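PDB 4MF5: glutathione S-transferase domain, which binds glutathione and probably acts as a glutathione transferase, conjugating or otherwise transferring the tripeptide as other members of the superfamily do. Local coordinates for residues 33-38 against 82-87; 138-143 against 194-199. One frame throughout, in Å; residues are numbered along the deposited sequence.

Contact 1: residues 33-38 against 82-87; sequences KKWPAA and PEFMSL
Trp35 brings the outer rim of its benzo ring up to Phe84: CZ3 lies 4.0 Å from Phe84 CB and 4.0 Å from Phe84 CD1, with CH2 of Trp35 close behind. Each ring meets the other residue near its own plane and at its edge, so neither lies flat on the other. A second apolar touch joins the two aliphatic roots next door, where CB of Lys34 sits 3.8 Å from CB of Glu83. Beyond these atoms the charged ends part company. NZ of Lys34 and OE1 of Glu83 remain 6.0 Å apart, and the lysine makes instead a long, weak ion pair with Asp78.

Several neighbours set this first shell in place. The CG of Lys34, swung anti to the backbone N (chi1 -177°), lies 3.6 Å above one face of the Trp35 ring, off toward its rim, while NE1 of the indole gives a weak hydrogen bond to Leu71 O. Tyr46 of strand 43-47 touches both Trp35 and Phe84. OG of Ser86 donates to Glu83 O at 2.7 Å, and Thr81 OG1 is hydrogen-bonded to Phe84 N.

Phe84 also packs about 4 Å from the side chains of Gln79 and Ile93, which bind glutathione, in the second shell of that site. Carbon-to-carbon packing carries this surface contact, and any pull between the separated Lys34 and Glu83 charges is probably slight.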
# COMPACT_ATOMS: atom_id res chain seq x y z
N LYS A 33 14.37 -14.32 -20.49
CA LYS A 33 14.20 -14.81 -21.85
C LYS A 33 13.61 -13.72 -22.74
O LYS A 33 13.93 -13.64 -23.92
CB LYS A 33 13.30 -16.05 -21.89
CG LYS A 33 13.91 -17.25 -21.21
CD LYS A 33 15.10 -17.77 -22.02
CE LYS A 33 15.73 -19.03 -21.41
NZ LYS A 33 17.04 -18.75 -20.76
N LYS A 34 12.72 -12.91 -22.19
CA LYS A 34 12.06 -11.85 -22.94
C LYS A 34 12.86 -10.54 -22.93
O LYS A 34 12.92 -9.83 -23.93
CB LYS A 34 10.65 -11.62 -22.41
CG LYS A 34 9.87 -10.58 -23.19
CD LYS A 34 8.38 -10.70 -22.95
CE LYS A 34 7.56 -9.67 -23.69
NZ LYS A 34 7.59 -9.94 -25.14
N TRP A 35 13.48 -10.22 -21.81
CA TRP A 35 14.30 -9.03 -21.67
C TRP A 35 15.68 -9.46 -21.16
O TRP A 35 15.96 -9.38 -19.96
CB TRP A 35 13.67 -7.99 -20.73
CG TRP A 35 12.38 -7.42 -21.25
CD1 TRP A 35 12.24 -6.38 -22.11
CD2 TRP A 35 11.07 -7.82 -20.88
NE1 TRP A 35 10.91 -6.12 -22.33
CE2 TRP A 35 10.17 -6.98 -21.56
CE3 TRP A 35 10.56 -8.78 -20.01
CZ2 TRP A 35 8.79 -7.10 -21.44
CZ3 TRP A 35 9.20 -8.90 -19.88
CH2 TRP A 35 8.33 -8.06 -20.59
N PRO A 36 16.56 -9.93 -22.06
CA PRO A 36 17.88 -10.37 -21.62
C PRO A 36 18.70 -9.23 -21.02
O PRO A 36 18.56 -8.08 -21.41
CB PRO A 36 18.55 -10.86 -22.91
CG PRO A 36 17.48 -11.04 -23.88
CD PRO A 36 16.34 -10.16 -23.49
N ALA A 37 19.53 -9.57 -20.06
CA ALA A 37 20.39 -8.60 -19.40
C ALA A 37 21.67 -8.38 -20.18
O ALA A 37 22.51 -9.28 -20.28
CB ALA A 37 20.71 -9.08 -18.01
N ALA A 38 21.81 -7.20 -20.75
CA ALA A 38 23.10 -6.81 -21.36
C ALA A 38 24.12 -6.54 -20.27
O ALA A 38 25.33 -6.61 -20.51
CB ALA A 38 22.95 -5.59 -22.22
N PRO A 82 3.88 -14.95 -19.95
CA PRO A 82 4.39 -15.80 -18.87
C PRO A 82 5.75 -15.33 -18.36
O PRO A 82 6.05 -15.46 -17.17
CB PRO A 82 4.48 -17.17 -19.52
CG PRO A 82 3.49 -17.11 -20.63
CD PRO A 82 3.55 -15.73 -21.16
N GLU A 83 6.56 -14.79 -19.25
CA GLU A 83 7.89 -14.29 -18.87
C GLU A 83 7.77 -13.14 -17.86
O GLU A 83 8.41 -13.18 -16.82
CB GLU A 83 8.67 -13.86 -20.11
CG GLU A 83 9.10 -15.02 -20.99
CD GLU A 83 8.00 -15.61 -21.85
OE1 GLU A 83 6.92 -15.01 -22.00
OE2 GLU A 83 8.25 -16.69 -22.42
N PHE A 84 6.96 -12.13 -18.14
CA PHE A 84 6.79 -11.07 -17.17
C PHE A 84 6.15 -11.59 -15.88
O PHE A 84 6.57 -11.25 -14.78
CB PHE A 84 5.99 -9.88 -17.75
CG PHE A 84 5.94 -8.74 -16.78
CD1 PHE A 84 7.02 -7.88 -16.67
CD2 PHE A 84 4.87 -8.57 -15.92
CE1 PHE A 84 7.01 -6.88 -15.74
CE2 PHE A 84 4.88 -7.56 -14.98
CZ PHE A 84 5.96 -6.73 -14.88
N MET A 85 5.10 -12.41 -16.04
CA MET A 85 4.34 -12.89 -14.91
C MET A 85 5.14 -13.82 -14.01
O MET A 85 4.81 -13.96 -12.83
CB MET A 85 3.01 -13.48 -15.36
CG MET A 85 2.08 -12.39 -15.87
SD MET A 85 0.44 -12.93 -16.37
CE MET A 85 -0.24 -13.51 -14.83
N SER A 86 6.21 -14.41 -14.54
CA SER A 86 7.10 -15.23 -13.71
C SER A 86 7.80 -14.40 -12.64
O SER A 86 8.21 -14.93 -11.61
CB SER A 86 8.13 -15.97 -14.56
OG SER A 86 9.13 -15.12 -15.08
N LEU A 87 7.95 -13.11 -12.89
CA LEU A 87 8.52 -12.18 -11.91
C LEU A 87 7.41 -11.50 -11.10
O LEU A 87 7.49 -11.43 -9.87
CB LEU A 87 9.39 -11.14 -12.60
CG LEU A 87 10.05 -10.11 -11.69
CD1 LEU A 87 10.90 -10.79 -10.61
CD2 LEU A 87 10.88 -9.13 -12.48

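Contact 2: residues 138-143 against 194-199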
# COMPACT_ATOMS: atom_id res chain seq x y z
N ILE A 138 7.27 4.72 6.09
CA ILE A 138 6.49 3.60 5.61
C ILE A 138 5.01 3.94 5.64
O ILE A 138 4.27 3.63 4.70
CB ILE A 138 6.82 2.31 6.41
CG1 ILE A 138 8.28 1.88 6.14
CG2 ILE A 138 5.84 1.19 6.06
CD1 ILE A 138 8.76 0.76 7.03
N GLN A 139 4.56 4.60 6.72
CA GLN A 139 3.18 5.08 6.82
C GLN A 139 2.79 5.94 5.61
O GLN A 139 1.75 5.72 4.99
CB GLN A 139 3.05 5.86 8.12
CG GLN A 139 1.74 6.60 8.30
CD GLN A 139 1.87 7.54 9.46
OE1 GLN A 139 1.59 7.18 10.60
NE2 GLN A 139 2.39 8.73 9.19
N TRP A 140 3.60 6.94 5.28
CA TRP A 140 3.23 7.81 4.16
C TRP A 140 3.32 7.09 2.81
O TRP A 140 2.53 7.38 1.92
CB TRP A 140 4.01 9.15 4.20
CG TRP A 140 3.50 10.03 5.28
CD1 TRP A 140 4.06 10.28 6.49
CD2 TRP A 140 2.25 10.75 5.26
NE1 TRP A 140 3.22 11.12 7.23
CE2 TRP A 140 2.11 11.41 6.50
CE3 TRP A 140 1.24 10.90 4.31
CZ2 TRP A 140 1.00 12.19 6.81
CZ3 TRP A 140 0.13 11.70 4.61
CH2 TRP A 140 0.02 12.32 5.86
N VAL A 141 4.24 6.13 2.66
CA VAL A 141 4.25 5.31 1.47
C VAL A 141 2.97 4.47 1.40
O VAL A 141 2.37 4.34 0.32
CB VAL A 141 5.52 4.43 1.37
CG1 VAL A 141 5.40 3.41 0.24
CG2 VAL A 141 6.77 5.31 1.19
N MET A 142 2.52 3.93 2.53
CA MET A 142 1.26 3.17 2.56
C MET A 142 0.04 4.04 2.23
O MET A 142 -0.87 3.58 1.53
CB MET A 142 1.08 2.51 3.93
CG MET A 142 2.02 1.38 4.24
SD MET A 142 1.80 -0.02 3.12
CE MET A 142 2.97 -1.17 3.87
N PHE A 143 0.01 5.27 2.74
CA PHE A 143 -1.05 6.22 2.38
C PHE A 143 -1.09 6.41 0.88
O PHE A 143 -2.15 6.45 0.26
CB PHE A 143 -0.78 7.55 3.10
CG PHE A 143 -1.59 8.69 2.60
CD1 PHE A 143 -2.92 8.84 2.95
CD2 PHE A 143 -1.05 9.64 1.75
CE1 PHE A 143 -3.68 9.89 2.46
CE2 PHE A 143 -1.79 10.72 1.30
CZ PHE A 143 -3.10 10.83 1.65
N GLU A 194 8.96 21.24 4.10
CA GLU A 194 9.53 21.24 2.76
C GLU A 194 8.95 20.08 1.94
O GLU A 194 8.48 20.25 0.81
CB GLU A 194 11.05 21.13 2.83
CG GLU A 194 11.76 21.62 1.59
CD GLU A 194 11.56 23.10 1.36
OE1 GLU A 194 11.37 23.86 2.33
OE2 GLU A 194 11.56 23.51 0.20
N TRP A 195 9.03 18.89 2.54
CA TRP A 195 8.67 17.62 1.94
C TRP A 195 7.75 16.89 2.92
O TRP A 195 7.51 17.35 4.04
CB TRP A 195 9.94 16.81 1.62
CG TRP A 195 10.79 17.42 0.57
CD1 TRP A 195 11.99 18.02 0.74
CD2 TRP A 195 10.49 17.51 -0.83
NE1 TRP A 195 12.47 18.48 -0.45
CE2 TRP A 195 11.58 18.16 -1.44
CE3 TRP A 195 9.41 17.10 -1.62
CZ2 TRP A 195 11.61 18.41 -2.81
CZ3 TRP A 195 9.45 17.33 -2.97
CH2 TRP A 195 10.54 17.99 -3.56
N ILE A 196 7.25 15.73 2.51
CA ILE A 196 6.27 15.04 3.33
C ILE A 196 6.79 14.74 4.75
O ILE A 196 6.04 14.85 5.72
CB ILE A 196 5.71 13.79 2.61
CG1 ILE A 196 4.86 14.24 1.43
CG2 ILE A 196 4.93 12.90 3.56
CD1 ILE A 196 4.53 13.11 0.47
N LEU A 197 8.06 14.35 4.87
CA LEU A 197 8.64 14.04 6.17
C LEU A 197 9.34 15.24 6.81
O LEU A 197 9.98 15.08 7.84
CB LEU A 197 9.60 12.86 6.08
CG LEU A 197 8.96 11.58 5.53
CD1 LEU A 197 9.98 10.46 5.53
CD2 LEU A 197 7.73 11.17 6.32
N GLY A 198 9.21 16.43 6.26
CA GLY A 198 9.85 17.61 6.83
C GLY A 198 10.94 18.10 5.92
O GLY A 198 10.75 18.28 4.72
N ASP A 199 12.12 18.35 6.50
CA ASP A 199 13.20 18.89 5.73
C ASP A 199 13.74 17.94 4.69
O ASP A 199 14.21 18.38 3.64
CB ASP A 199 14.38 19.29 6.63
CG ASP A 199 14.13 20.53 7.45
OD1 ASP A 199 13.17 21.28 7.19
OD2 ASP A 199 14.95 20.76 8.37
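Ile196 and Trp140 make the CH-pi part of this contact. The CG2 methyl of Ile196 stands over one face of the indole, 3.9 Å from the centroid of the five-membered ring and 22° off its normal. Its nearest ring atom is CG of Trp140, at 3.6 Å, so the methyl sits close to where the indole joins its CB. The isoleucine's chi1 of -69° turns CG2 anti to the backbone N and out toward the ring.

Plain apolar packing adds Leu197, whose CD2 lies 3.8 Å from Trp140 CD1; the leucine and tryptophan side chains run alongside each other, pointing opposite ways. Leu197 also touches Glu136 and Ala137, one turn earlier on helix 131-161.

Two aromatic neighbours also touch the tryptophan. CZ3 of Trp140 lies over a face of the Phe143 ring, 3.7 Å above its plane and toward the rim of that ring, and Phe110 of the second subunit meets the indole edge-to-face.

Backbone hydrogen bonds hold the loop in shape. A type I turn from Trp195 to Gly198 is closed by Gly198 N to Trp195 O at 2.9 Å, with Trp195 N returning a bond to Gly198 O. Asp205 OD1 takes Ile196 N, and Arg189 NE reaches Ile196 O.

Those last two bonds satisfy the buried isoleucine's backbone and help fix its position, while dispersion and the CH-pi contact hold its methyl on an indole that also meets the second subunit.

In the fold
From the N terminus the chain enters helix 31-34, whose end already belongs to segment 33-38, then forms strand 43-47, helix 51-63 and strand 67-71 before helix 82-85 returns to close contact 1. That loop spans the beta-alpha-beta half of the thioredoxin-like domain. Strands 95-98 and 107-110 and helix 112-123 follow, and helix 131-161 opens contact 2. The chain then adds helix 170-190 and comes back at 194-199, closing a second, mostly helical loop, without strand, within the all-helical domain. The two loops neither nest nor cross; they stand in series, one in each domain. The centres of contacts 1 and 2 are about 33 Å apart, on opposite sides of the chain's centre.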